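Side-chain contacts in peptidase, M20/M25/M40 family (Staphylococcus aureus, PDB 4EWT), which probably hydrolyses the amide bond of N-acylated amino acids or related substrates, as a manganese-bound amidohydrolase of the M20 metallopeptidase family: residues A[37-40]-A[41-44]; A[269-272]-A[273-277]; A[277-280]-A[281-285]. All blocks are in the same frame, centred on the assembly; numbering follows the deposited sequence.

Contact 1: residues A[37-40]-A[41-44]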
ATOM      1  N   ALA A  37     -42.953 -14.556  22.140  1.00 48.64           N
ATOM      2  CA  ALA A  37     -42.782 -14.976  23.537  1.00 47.78           C
ATOM      3  C   ALA A  37     -44.110 -15.346  24.214  1.00 49.09           C
ATOM      4  O   ALA A  37     -44.169 -16.302  24.983  1.00 47.62           O
ATOM      5  CB  ALA A  37     -42.060 -13.909  24.339  1.00 49.09           C
ATOM      6  N   LYS A  38     -45.163 -14.580  23.931  1.00 51.65           N
ATOM      7  CA  LYS A  38     -46.496 -14.876  24.462  1.00 53.53           C
ATOM      8  C   LYS A  38     -47.084 -16.156  23.875  1.00 51.53           C
ATOM      9  O   LYS A  38     -47.721 -16.926  24.596  1.00 51.58           O
ATOM     10  CB  LYS A  38     -47.451 -13.700  24.248  1.00 57.42           C
ATOM     11  CG  LYS A  38     -47.473 -12.707  25.407  1.00 61.36           C
ATOM     12  CD  LYS A  38     -48.336 -11.468  25.110  1.00 66.57           C
ATOM     13  CE  LYS A  38     -49.811 -11.814  24.965  1.00 68.76           C
ATOM     14  NZ  LYS A  38     -50.693 -10.612  25.085  1.00 74.75           N
ATOM     15  N   TYR A  39     -46.866 -16.378  22.579  1.00 49.93           N
ATOM     16  CA  TYR A  39     -47.319 -17.595  21.903  1.00 48.43           C
ATOM     17  C   TYR A  39     -46.669 -18.874  22.460  1.00 45.46           C
ATOM     18  O   TYR A  39     -47.321 -19.912  22.574  1.00 45.17           O
ATOM     19  CB  TYR A  39     -47.060 -17.484  20.401  1.00 47.96           C
ATOM     20  CG  TYR A  39     -47.422 -18.728  19.616  1.00 47.59           C
ATOM     21  CD1 TYR A  39     -48.704 -18.897  19.094  1.00 50.37           C
ATOM     22  CD2 TYR A  39     -46.483 -19.733  19.390  1.00 45.36           C
ATOM     23  CE1 TYR A  39     -49.038 -20.032  18.365  1.00 49.31           C
ATOM     24  CE2 TYR A  39     -46.809 -20.869  18.667  1.00 44.64           C
ATOM     25  CZ  TYR A  39     -48.084 -21.010  18.157  1.00 46.52           C
ATOM     26  OH  TYR A  39     -48.405 -22.134  17.440  1.00 47.39           O
ATOM     27  N   ILE A  40     -45.383 -18.784  22.791  1.00 43.56           N
ATOM     28  CA  ILE A  40     -44.624 -19.906  23.337  1.00 40.99           C
ATOM     29  C   ILE A  40     -45.108 -20.257  24.747  1.00 41.77           C
ATOM     30  O   ILE A  40     -45.330 -21.433  25.049  1.00 41.07           O
ATOM     31  CB  ILE A  40     -43.087 -19.618  23.317  1.00 39.26           C
ATOM     32  CG1 ILE A  40     -42.564 -19.597  21.876  1.00 37.82           C
ATOM     33  CG2 ILE A  40     -42.317 -20.646  24.152  1.00 37.85           C
ATOM     34  CD1 ILE A  40     -41.226 -18.875  21.704  1.00 37.78           C
ATOM     35  N   ALA A  41     -45.280 -19.247  25.600  1.00 43.73           N
ATOM     36  CA  ALA A  41     -45.830 -19.448  26.951  1.00 45.36           C
ATOM     37  C   ALA A  41     -47.270 -19.970  26.900  1.00 46.27           C
ATOM     38  O   ALA A  41     -47.686 -20.776  27.746  1.00 46.40           O
ATOM     39  CB  ALA A  41     -45.761 -18.158  27.761  1.00 47.98           C
ATOM     40  N   GLU A  42     -48.036 -19.545  25.921  1.00 47.05           N
ATOM     41  CA  GLU A  42     -49.367 -20.049  25.771  1.00 47.97           C
ATOM     42  C   GLU A  42     -49.375 -21.469  25.286  1.00 45.07           C
ATOM     43  O   GLU A  42     -50.245 -22.199  25.675  1.00 45.62           O
ATOM     44  CB  GLU A  42     -50.212 -19.192  24.852  1.00 50.50           C
ATOM     45  CG  GLU A  42     -49.655 -19.113  23.517  1.00 51.25           C
ATOM     46  CD  GLU A  42     -50.479 -19.728  22.426  1.00 54.25           C
ATOM     47  OE1 GLU A  42     -50.120 -20.835  21.970  1.00 52.76           O
ATOM     48  OE2 GLU A  42     -51.437 -19.065  21.970  1.00 58.53           O
ATOM     49  N   PHE A  43     -48.427 -21.860  24.444  1.00 42.12           N
ATOM     50  CA  PHE A  43     -48.371 -23.259  23.995  1.00 39.64           C
ATOM     51  C   PHE A  43     -48.342 -24.253  25.162  1.00 38.77           C
ATOM     52  O   PHE A  43     -48.997 -25.301  25.112  1.00 38.28           O
ATOM     53  CB  PHE A  43     -47.179 -23.495  23.055  1.00 37.40           C
ATOM     54  CG  PHE A  43     -46.971 -24.948  22.680  1.00 35.22           C
ATOM     55  CD1 PHE A  43     -47.596 -25.488  21.560  1.00 34.91           C
ATOM     56  CD2 PHE A  43     -46.150 -25.773  23.454  1.00 32.81           C
ATOM     57  CE1 PHE A  43     -47.408 -26.825  21.212  1.00 32.99           C
ATOM     58  CE2 PHE A  43     -45.962 -27.113  23.122  1.00 30.87           C
ATOM     59  CZ  PHE A  43     -46.587 -27.642  21.996  1.00 31.51           C
ATOM     60  N   TYR A  44     -47.595 -23.921  26.211  1.00 38.27           N
ATOM     61  CA  TYR A  44     -47.447 -24.841  27.340  1.00 38.16           C
ATOM     62  C   TYR A  44     -48.631 -24.874  28.318  1.00 39.90           C
ATOM     63  O   TYR A  44     -48.602 -25.620  29.297  1.00 39.79           O
ATOM     64  CB  TYR A  44     -46.124 -24.602  28.073  1.00 37.38           C
ATOM     65  CG  TYR A  44     -44.917 -24.944  27.233  1.00 35.78           C
ATOM     66  CD1 TYR A  44     -44.592 -26.273  26.961  1.00 34.31           C
ATOM     67  CD2 TYR A  44     -44.100 -23.944  26.707  1.00 35.67           C
ATOM     68  CE1 TYR A  44     -43.499 -26.597  26.190  1.00 33.07           C
ATOM     69  CE2 TYR A  44     -42.990 -24.262  25.932  1.00 32.58           C
ATOM     70  CZ  TYR A  44     -42.702 -25.590  25.684  1.00 31.85           C
ATOM     71  OH  TYR A  44     -41.630 -25.938  24.930  1.00 33.28           O
TER
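I40 and Y44, one helical turn apart, lie side by side and point the same way at the C-terminal end of helix 34-43, which packs between helices 13-25 and 105-120 and strand 60-65 in the metal-binding domain of this M20 amidohydrolase. CG2 of I40 stands 4.1 Å from CE2 of the Y44 ring, an apolar i to i+4 contact that runs from the last turn to the first residue beyond it. The torsions explain the pairing: chi1 of I40 (-69°) puts CG1 beside the backbone N and leaves CG2 anti to it, next to the carbonyl carbon, where it meets the Y44 ring. That ring starts opposite its own carbonyl carbon (chi1 -66°) and leans back toward the preceding turn. There CD2 of Y44 also comes within 3.3 Å of the I40 carbonyl O. Both side chains face inward, I40 onto I60 and Y44 onto L113.

Around the helix, Y39 turns its ring toward helix 13-25, where it stacks with Y22. The placement of the E42 carboxylate over this ring is doubtful, because E42 CG is modelled too close to Y39 O; as built, OE1 lies 3.7 Å above the Y39 ring plane, offset to the rim, with the two planes 20° apart. Backbone bonds keep the turn regular, A41 N reaching A37 O at 3.2 Å and E42 N reaching K38 O at 3.0 Å. The F43 ring then sits against Y44, its CD2 3.8 Å above the centre of one face of the tyrosine ring.

Contact 2: residues A[269-272]-A[273-277]; sequences TIEK and EIKRL. With PE7 (1-deoxy-1-thio-heptaethylene glycol), chain L.
E271 and K275 run alongside each other in the same direction, both stretched out beyond CG, and their ends join in a salt bridge. NZ of K275 lies 2.7 Å from OE2 of E271, on the anti lone pair that faces away from the other carboxylate oxygen. The methylenes pack as well, CE of K275 lying 3.8 Å from CG of E271. K272 and R276 make a second parallel pair, CE of the lysine 3.7 Å from NH2 of the arginine. Such i to i+4 pairing along helix 264-285, which lies against the antiparallel sheet of the dimerisation domain of this M20 family fold, also brings I270 CG2 to 3.6 Å from I274 CD1 on the face turned to V259.

R276 is bent at chi3 (-59°), which folds its guanidinium back beside E273. It grips that carboxylate side-on: NE meets OE1 and NH2 meets OE2, each at 2.9 Å and on the syn side, with both oxygens close to the guanidinium plane. The two hydrogen bonds together fix the rotation of the guanidinium, and the carboxylate probably offsets the like charge of K272. One end of the bound 1-deoxy-1-thio-heptaethylene glycol passes over a guanidinium face, C20 3.3 Å above the plane and offset toward the rim.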
ATOM      1  N   THR A 269      -5.215 -12.403  18.994  1.00 15.04           N
ATOM      2  CA  THR A 269      -4.174 -11.989  18.048  1.00 15.01           C
ATOM      3  C   THR A 269      -4.617 -10.845  17.105  1.00 14.20           C
ATOM      4  O   THR A 269      -3.876  -9.875  16.914  1.00 13.42           O
ATOM      5  CB  THR A 269      -3.702 -13.180  17.220  1.00 15.08           C
ATOM      6  OG1 THR A 269      -3.026 -14.093  18.084  1.00 17.01           O
ATOM      7  CG2 THR A 269      -2.762 -12.744  16.074  1.00 14.53           C
ATOM      8  N   ILE A 270      -5.822 -10.957  16.542  1.00 13.57           N
ATOM      9  CA  ILE A 270      -6.347  -9.939  15.621  1.00 13.31           C
ATOM     10  C   ILE A 270      -6.496  -8.583  16.319  1.00 13.35           C
ATOM     11  O   ILE A 270      -6.154  -7.539  15.777  1.00 12.95           O
ATOM     12  CB  ILE A 270      -7.709 -10.370  14.978  1.00 13.32           C
ATOM     13  CG1 ILE A 270      -7.492 -11.516  13.988  1.00 13.12           C
ATOM     14  CG2 ILE A 270      -8.362  -9.200  14.235  1.00 12.46           C
ATOM     15  CD1 ILE A 270      -8.800 -12.138  13.415  1.00 13.83           C
ATOM     16  N   GLU A 271      -6.993  -8.620  17.539  1.00 14.18           N
ATOM     17  CA  GLU A 271      -7.199  -7.412  18.290  1.00 14.68           C
ATOM     18  C   GLU A 271      -5.850  -6.755  18.613  1.00 14.54           C
ATOM     19  O   GLU A 271      -5.720  -5.537  18.531  1.00 14.36           O
ATOM     20  CB  GLU A 271      -7.959  -7.716  19.582  1.00 15.06           C
ATOM     21  CG  GLU A 271      -8.121  -6.488  20.443  1.00 18.18           C
ATOM     22  CD  GLU A 271      -8.948  -6.731  21.692  1.00 23.24           C
ATOM     23  OE1 GLU A 271      -9.494  -7.846  21.880  1.00 24.41           O
ATOM     24  OE2 GLU A 271      -9.062  -5.775  22.475  1.00 26.03           O
ATOM     25  N   LYS A 272      -4.872  -7.576  18.990  1.00 14.10           N
ATOM     26  CA  LYS A 272      -3.526  -7.096  19.275  1.00 14.48           C
ATOM     27  C   LYS A 272      -2.884  -6.458  18.044  1.00 13.71           C
ATOM     28  O   LYS A 272      -2.284  -5.389  18.135  1.00 13.49           O
ATOM     29  CB  LYS A 272      -2.656  -8.238  19.823  1.00 14.74           C
ATOM     30  CG  LYS A 272      -1.155  -7.902  19.949  1.00 15.93           C
ATOM     31  CD  LYS A 272      -0.369  -9.092  20.516  1.00 17.96           C
ATOM     32  CE  LYS A 272       1.132  -8.871  20.328  1.00 21.11           C
ATOM     33  NZ  LYS A 272       1.960  -9.937  20.985  1.00 23.81           N
ATOM     34  N   GLU A 273      -3.016  -7.122  16.897  1.00 13.03           N
ATOM     35  CA  GLU A 273      -2.403  -6.640  15.661  1.00 12.90           C
ATOM     36  C   GLU A 273      -3.074  -5.403  15.041  1.00 12.64           C
ATOM     37  O   GLU A 273      -2.396  -4.568  14.443  1.00 11.65           O
ATOM     38  CB  GLU A 273      -2.228  -7.804  14.649  1.00 12.13           C
ATOM     39  CG  GLU A 273      -1.233  -8.890  15.161  1.00 12.78           C
ATOM     40  CD  GLU A 273       0.159  -8.325  15.502  1.00 14.60           C
ATOM     41  OE1 GLU A 273       0.556  -7.325  14.878  1.00 15.81           O
ATOM     42  OE2 GLU A 273       0.868  -8.874  16.388  1.00 17.52           O
ATOM     43  N   ILE A 274      -4.394  -5.282  15.205  1.00 12.84           N
ATOM     44  CA  ILE A 274      -5.126  -4.106  14.729  1.00 12.50           C
ATOM     45  C   ILE A 274      -4.787  -2.922  15.626  1.00 13.32           C
ATOM     46  O   ILE A 274      -4.611  -1.806  15.141  1.00 12.56           O
ATOM     47  CB  ILE A 274      -6.666  -4.345  14.724  1.00 13.71           C
ATOM     48  CG1 ILE A 274      -7.039  -5.254  13.560  1.00 11.87           C
ATOM     49  CG2 ILE A 274      -7.476  -2.990  14.680  1.00 12.26           C
ATOM     50  CD1 ILE A 274      -8.508  -5.678  13.537  1.00 15.57           C
ATOM     51  N   LYS A 275      -4.702  -3.171  16.934  1.00 13.26           N
ATOM     52  CA  LYS A 275      -4.232  -2.143  17.866  1.00 13.40           C
ATOM     53  C   LYS A 275      -2.810  -1.673  17.580  1.00 13.14           C
ATOM     54  O   LYS A 275      -2.533  -0.493  17.731  1.00 13.75           O
ATOM     55  CB  LYS A 275      -4.403  -2.587  19.333  1.00 14.12           C
ATOM     56  CG  LYS A 275      -5.851  -2.512  19.768  1.00 15.52           C
ATOM     57  CD  LYS A 275      -6.144  -3.178  21.129  1.00 16.60           C
ATOM     58  CE  LYS A 275      -7.585  -2.882  21.540  1.00 19.39           C
ATOM     59  NZ  LYS A 275      -7.901  -3.369  22.945  1.00 21.37           N
ATOM     60  N   ARG A 276      -1.931  -2.572  17.118  1.00 12.96           N
ATOM     61  CA  ARG A 276      -0.539  -2.202  16.775  1.00 13.10           C
ATOM     62  C   ARG A 276      -0.497  -1.317  15.532  1.00 12.22           C
ATOM     63  O   ARG A 276       0.210  -0.305  15.480  1.00 12.31           O
ATOM     64  CB  ARG A 276       0.330  -3.451  16.517  1.00 12.78           C
ATOM     65  CG  ARG A 276       1.857  -3.142  16.422  1.00 14.04           C
ATOM     66  CD  ARG A 276       2.601  -4.224  15.603  1.00 13.84           C
ATOM     67  NE  ARG A 276       2.453  -5.555  16.176  1.00 14.82           N
ATOM     68  CZ  ARG A 276       3.253  -6.078  17.104  1.00 18.42           C
ATOM     69  NH1 ARG A 276       4.312  -5.397  17.576  1.00 16.64           N
ATOM     70  NH2 ARG A 276       3.011  -7.310  17.548  1.00 19.69           N
ATOM     71  N   LEU A 277      -1.245  -1.716  14.519  1.00 11.75           N
ATOM     72  CA  LEU A 277      -1.366  -0.902  13.313  1.00 11.87           C
ATOM     73  C   LEU A 277      -1.978   0.449  13.576  1.00 11.99           C
ATOM     74  O   LEU A 277      -1.566   1.435  12.988  1.00 12.10           O
ATOM     75  CB  LEU A 277      -2.167  -1.624  12.250  1.00 11.09           C
ATOM     76  CG  LEU A 277      -1.470  -2.868  11.723  1.00 12.17           C
ATOM     77  CD1 LEU A 277      -2.480  -3.608  10.846  1.00 12.51           C
ATOM     78  CD2 LEU A 277      -0.195  -2.491  10.946  1.00 12.45           C
TER
HETATM   79  S1  PE7 L 403      12.568 -18.516  17.331  1.00 58.87           S
HETATM   80  C2  PE7 L 403      13.941 -18.358  18.537  1.00 54.37           C
HETATM   81  C3  PE7 L 403      14.642 -17.005  18.454  1.00 52.56           C
HETATM   82  O4  PE7 L 403      13.767 -15.969  18.946  1.00 49.62           O
HETATM   83  C5  PE7 L 403      14.534 -14.832  19.352  1.00 46.87           C
HETATM   84  C6  PE7 L 403      14.015 -13.605  18.629  1.00 44.32           C
HETATM   85  O7  PE7 L 403      12.755 -13.323  19.241  1.00 42.55           O
HETATM   86  C8  PE7 L 403      12.115 -12.261  18.521  1.00 40.82           C
HETATM   87  C9  PE7 L 403      10.730 -11.958  19.068  1.00 38.71           C
HETATM   88  O10 PE7 L 403      10.097 -13.146  19.485  1.00 38.22           O
HETATM   89  C11 PE7 L 403       8.694 -13.036  19.278  1.00 38.40           C
HETATM   90  C12 PE7 L 403       8.133 -14.164  18.439  1.00 39.21           C
HETATM   91  O13 PE7 L 403       7.235 -13.545  17.505  1.00 40.06           O
HETATM   92  C14 PE7 L 403       6.630 -14.473  16.611  1.00 38.30           C
HETATM   93  C15 PE7 L 403       6.247 -13.634  15.403  1.00 37.73           C
HETATM   94  O16 PE7 L 403       5.585 -12.487  15.894  1.00 36.34           O
HETATM   95  C17 PE7 L 403       5.170 -11.649  14.822  1.00 36.09           C
HETATM   96  C18 PE7 L 403       4.859 -10.305  15.438  1.00 35.85           C
HETATM   97  O19 PE7 L 403       6.113  -9.630  15.492  1.00 35.53           O
HETATM   98  C20 PE7 L 403       5.888  -8.249  15.795  1.00 36.19           C
HETATM   99  C21 PE7 L 403       6.970  -7.691  16.733  1.00 36.81           C
HETATM  100  O22 PE7 L 403       7.344  -8.650  17.732  1.00 36.80           O

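Contact 3: residues A[277-280]-A[281-285]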
ATOM      1  N   LEU A 277      -1.245  -1.716  14.519  1.00 11.75           N
ATOM      2  CA  LEU A 277      -1.366  -0.902  13.313  1.00 11.87           C
ATOM      3  C   LEU A 277      -1.978   0.449  13.576  1.00 11.99           C
ATOM      4  O   LEU A 277      -1.566   1.435  12.988  1.00 12.10           O
ATOM      5  CB  LEU A 277      -2.167  -1.624  12.250  1.00 11.09           C
ATOM      6  CG  LEU A 277      -1.470  -2.868  11.723  1.00 12.17           C
ATOM      7  CD1 LEU A 277      -2.480  -3.608  10.846  1.00 12.51           C
ATOM      8  CD2 LEU A 277      -0.195  -2.491  10.946  1.00 12.45           C
ATOM      9  N   SER A 278      -2.965   0.493  14.457  1.00 13.03           N
ATOM     10  CA  SER A 278      -3.686   1.725  14.728  1.00 14.36           C
ATOM     11  C   SER A 278      -2.820   2.750  15.479  1.00 14.59           C
ATOM     12  O   SER A 278      -2.755   3.930  15.097  1.00 14.50           O
ATOM     13  CB  SER A 278      -4.974   1.416  15.500  1.00 14.71           C
ATOM     14  OG  SER A 278      -5.539   2.628  15.966  1.00 21.11           O
ATOM     15  N   LYS A 279      -2.161   2.298  16.547  1.00 14.55           N
ATOM     16  CA  LYS A 279      -1.175   3.109  17.270  1.00 15.20           C
ATOM     17  C   LYS A 279       0.002   3.568  16.378  1.00 14.77           C
ATOM     18  O   LYS A 279       0.435   4.727  16.443  1.00 14.71           O
ATOM     19  CB  LYS A 279      -0.632   2.322  18.458  1.00 15.54           C
ATOM     20  CG  LYS A 279       0.408   3.046  19.265  1.00 18.86           C
ATOM     21  CD  LYS A 279       1.856   2.830  18.759  1.00 23.66           C
ATOM     22  CE  LYS A 279       2.888   3.151  19.854  1.00 29.11           C
ATOM     23  NZ  LYS A 279       3.434   4.530  19.651  1.00 31.07           N
ATOM     24  N   GLY A 280       0.543   2.634  15.601  1.00 13.38           N
ATOM     25  CA  GLY A 280       1.665   2.907  14.723  1.00 13.77           C
ATOM     26  C   GLY A 280       1.317   3.899  13.619  1.00 13.34           C
ATOM     27  O   GLY A 280       2.186   4.650  13.158  1.00 13.07           O
ATOM     28  N   LEU A 281       0.056   3.900  13.187  1.00 12.24           N
ATOM     29  CA  LEU A 281      -0.395   4.882  12.197  1.00 11.89           C
ATOM     30  C   LEU A 281      -0.197   6.323  12.688  1.00 12.12           C
ATOM     31  O   LEU A 281       0.137   7.208  11.903  1.00 12.06           O
ATOM     32  CB  LEU A 281      -1.857   4.653  11.815  1.00 12.22           C
ATOM     33  CG  LEU A 281      -2.243   5.236  10.455  1.00 11.42           C
ATOM     34  CD1 LEU A 281      -1.845   4.230   9.359  1.00 10.54           C
ATOM     35  CD2 LEU A 281      -3.743   5.473  10.428  1.00 11.14           C
ATOM     36  N   GLU A 282      -0.373   6.540  13.989  1.00 12.77           N
ATOM     37  CA  GLU A 282      -0.160   7.859  14.575  1.00 14.02           C
ATOM     38  C   GLU A 282       1.277   8.333  14.398  1.00 14.96           C
ATOM     39  O   GLU A 282       1.508   9.493  14.079  1.00 15.18           O
ATOM     40  CB  GLU A 282      -0.521   7.906  16.066  1.00 14.32           C
ATOM     41  CG  GLU A 282      -1.912   7.464  16.429  1.00 15.86           C
ATOM     42  CD  GLU A 282      -2.196   7.750  17.898  1.00 21.67           C
ATOM     43  OE1 GLU A 282      -1.319   7.445  18.730  1.00 22.88           O
ATOM     44  OE2 GLU A 282      -3.260   8.306  18.220  1.00 22.49           O
ATOM     45  N   ASP A 283       2.242   7.444  14.599  1.00 15.79           N
ATOM     46  CA  ASP A 283       3.646   7.822  14.425  1.00 17.10           C
ATOM     47  C   ASP A 283       4.018   7.924  12.941  1.00 15.73           C
ATOM     48  O   ASP A 283       4.767   8.812  12.543  1.00 15.32           O
ATOM     49  CB  ASP A 283       4.562   6.825  15.137  1.00 18.23           C
ATOM     50  CG  ASP A 283       4.195   6.637  16.581  1.00 23.09           C
ATOM     51  OD1 ASP A 283       4.575   7.497  17.408  1.00 27.73           O
ATOM     52  OD2 ASP A 283       3.526   5.622  16.896  1.00 28.95           O
ATOM     53  N   MET A 284       3.471   7.033  12.123  1.00 14.30           N
ATOM     54  CA  MET A 284       3.818   7.006  10.710  1.00 14.23           C
ATOM     55  C   MET A 284       3.343   8.239   9.940  1.00 13.08           C
ATOM     56  O   MET A 284       4.108   8.824   9.146  1.00 12.82           O
ATOM     57  CB  MET A 284       3.241   5.761  10.062  1.00 14.02           C
ATOM     58  CG  MET A 284       3.690   5.554   8.659  1.00 19.14           C
ATOM     59  SD  MET A 284       5.128   4.512   8.648  1.00 32.46           S
ATOM     60  CE  MET A 284       4.346   2.921   8.751  1.00 25.88           C
ATOM     61  N   TYR A 285       2.088   8.616  10.170  1.00 12.47           N
ATOM     62  CA  TYR A 285       1.450   9.749   9.476  1.00 12.56           C
ATOM     63  C   TYR A 285       1.205  11.011  10.312  1.00 13.11           C
ATOM     64  O   TYR A 285       0.735  12.024   9.773  1.00 13.64           O
ATOM     65  CB  TYR A 285       0.173   9.289   8.781  1.00 12.29           C
ATOM     66  CG  TYR A 285       0.534   8.316   7.683  1.00 15.13           C
ATOM     67  CD1 TYR A 285       0.957   8.763   6.443  1.00 18.21           C
ATOM     68  CD2 TYR A 285       0.522   6.951   7.923  1.00 17.46           C
ATOM     69  CE1 TYR A 285       1.340   7.850   5.433  1.00 22.86           C
ATOM     70  CE2 TYR A 285       0.886   6.046   6.945  1.00 19.77           C
ATOM     71  CZ  TYR A 285       1.291   6.505   5.707  1.00 21.67           C
ATOM     72  OH  TYR A 285       1.657   5.597   4.769  1.00 25.24           O
TER
HETATM   73  O   HOH W   1       1.053   6.319  18.921  1.00 22.91           O
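The C-terminal end of helix 264-285, at the dimer interface of this M20 family protein, carries an i to i+4 salt bridge between K279 and D283. The two side chains approach at a slant. K279 leaves the helix with CG trans to its N (chi1 179°) and then bends at chi2 (-89°) and again at chi4, which curls the ammonium group round to the next turn. NZ meets OD2 of D283 at 3.0 Å, on the syn side of the carboxylate and 17° out of its plane. The lysine chain closes in below its charged end too, CD of K279 lying 3.7 Å from OD2 of D283. Across the interface, D283 of the second subunit lies near D283 of this one, and weak, long ion pairs link each of these aspartates to the K279 of the other copy, which would probably temper the repulsion between the two carboxylates.

A water bridges the turn: it accepts from K279 NZ at 3.1 Å and lies 3.0 Å from K279 O and 2.6 Å from E282 OE1. The other oxygen of that carboxylate, OE2, is held by the backbone N of C289, which ties the helix end to strand 288-295.

Apolar side chains fill the inward side and part of the dimer-facing side: L277 and L281 rest on F215 of helix 208-226, and both also touch M284 of the second subunit, while the two copies of M284 pack on each other. Backbone bonds hold the spacing of these residues, L281 N reaching L277 O at 3.0 Å. G280 takes part through its carbonyl: M284 N lies 2.9 Å from G280 O, nearly in line with the G280 C=O bond.

How the contacts relate
Contacts 2 and 3 are successive pieces of one helix, 264-285, sharing L277, with centres about 12 Å apart. Contact 2 borders the bound glycol and contact 3 carries the helix on into the dimer interface; both touch M284 of the second subunit. Contact 1 belongs to a different part of the molecule, on the other side of the chain's centre: its nearest atoms are about 33 Å from contact 2 and about 41 Å from contact 3. It is the one closer to the metal centre, the side chain of I40 lying about 14 Å from one of the two manganese ions, whose sites, C103, H105, H164 and C103, E139, H362, share C103.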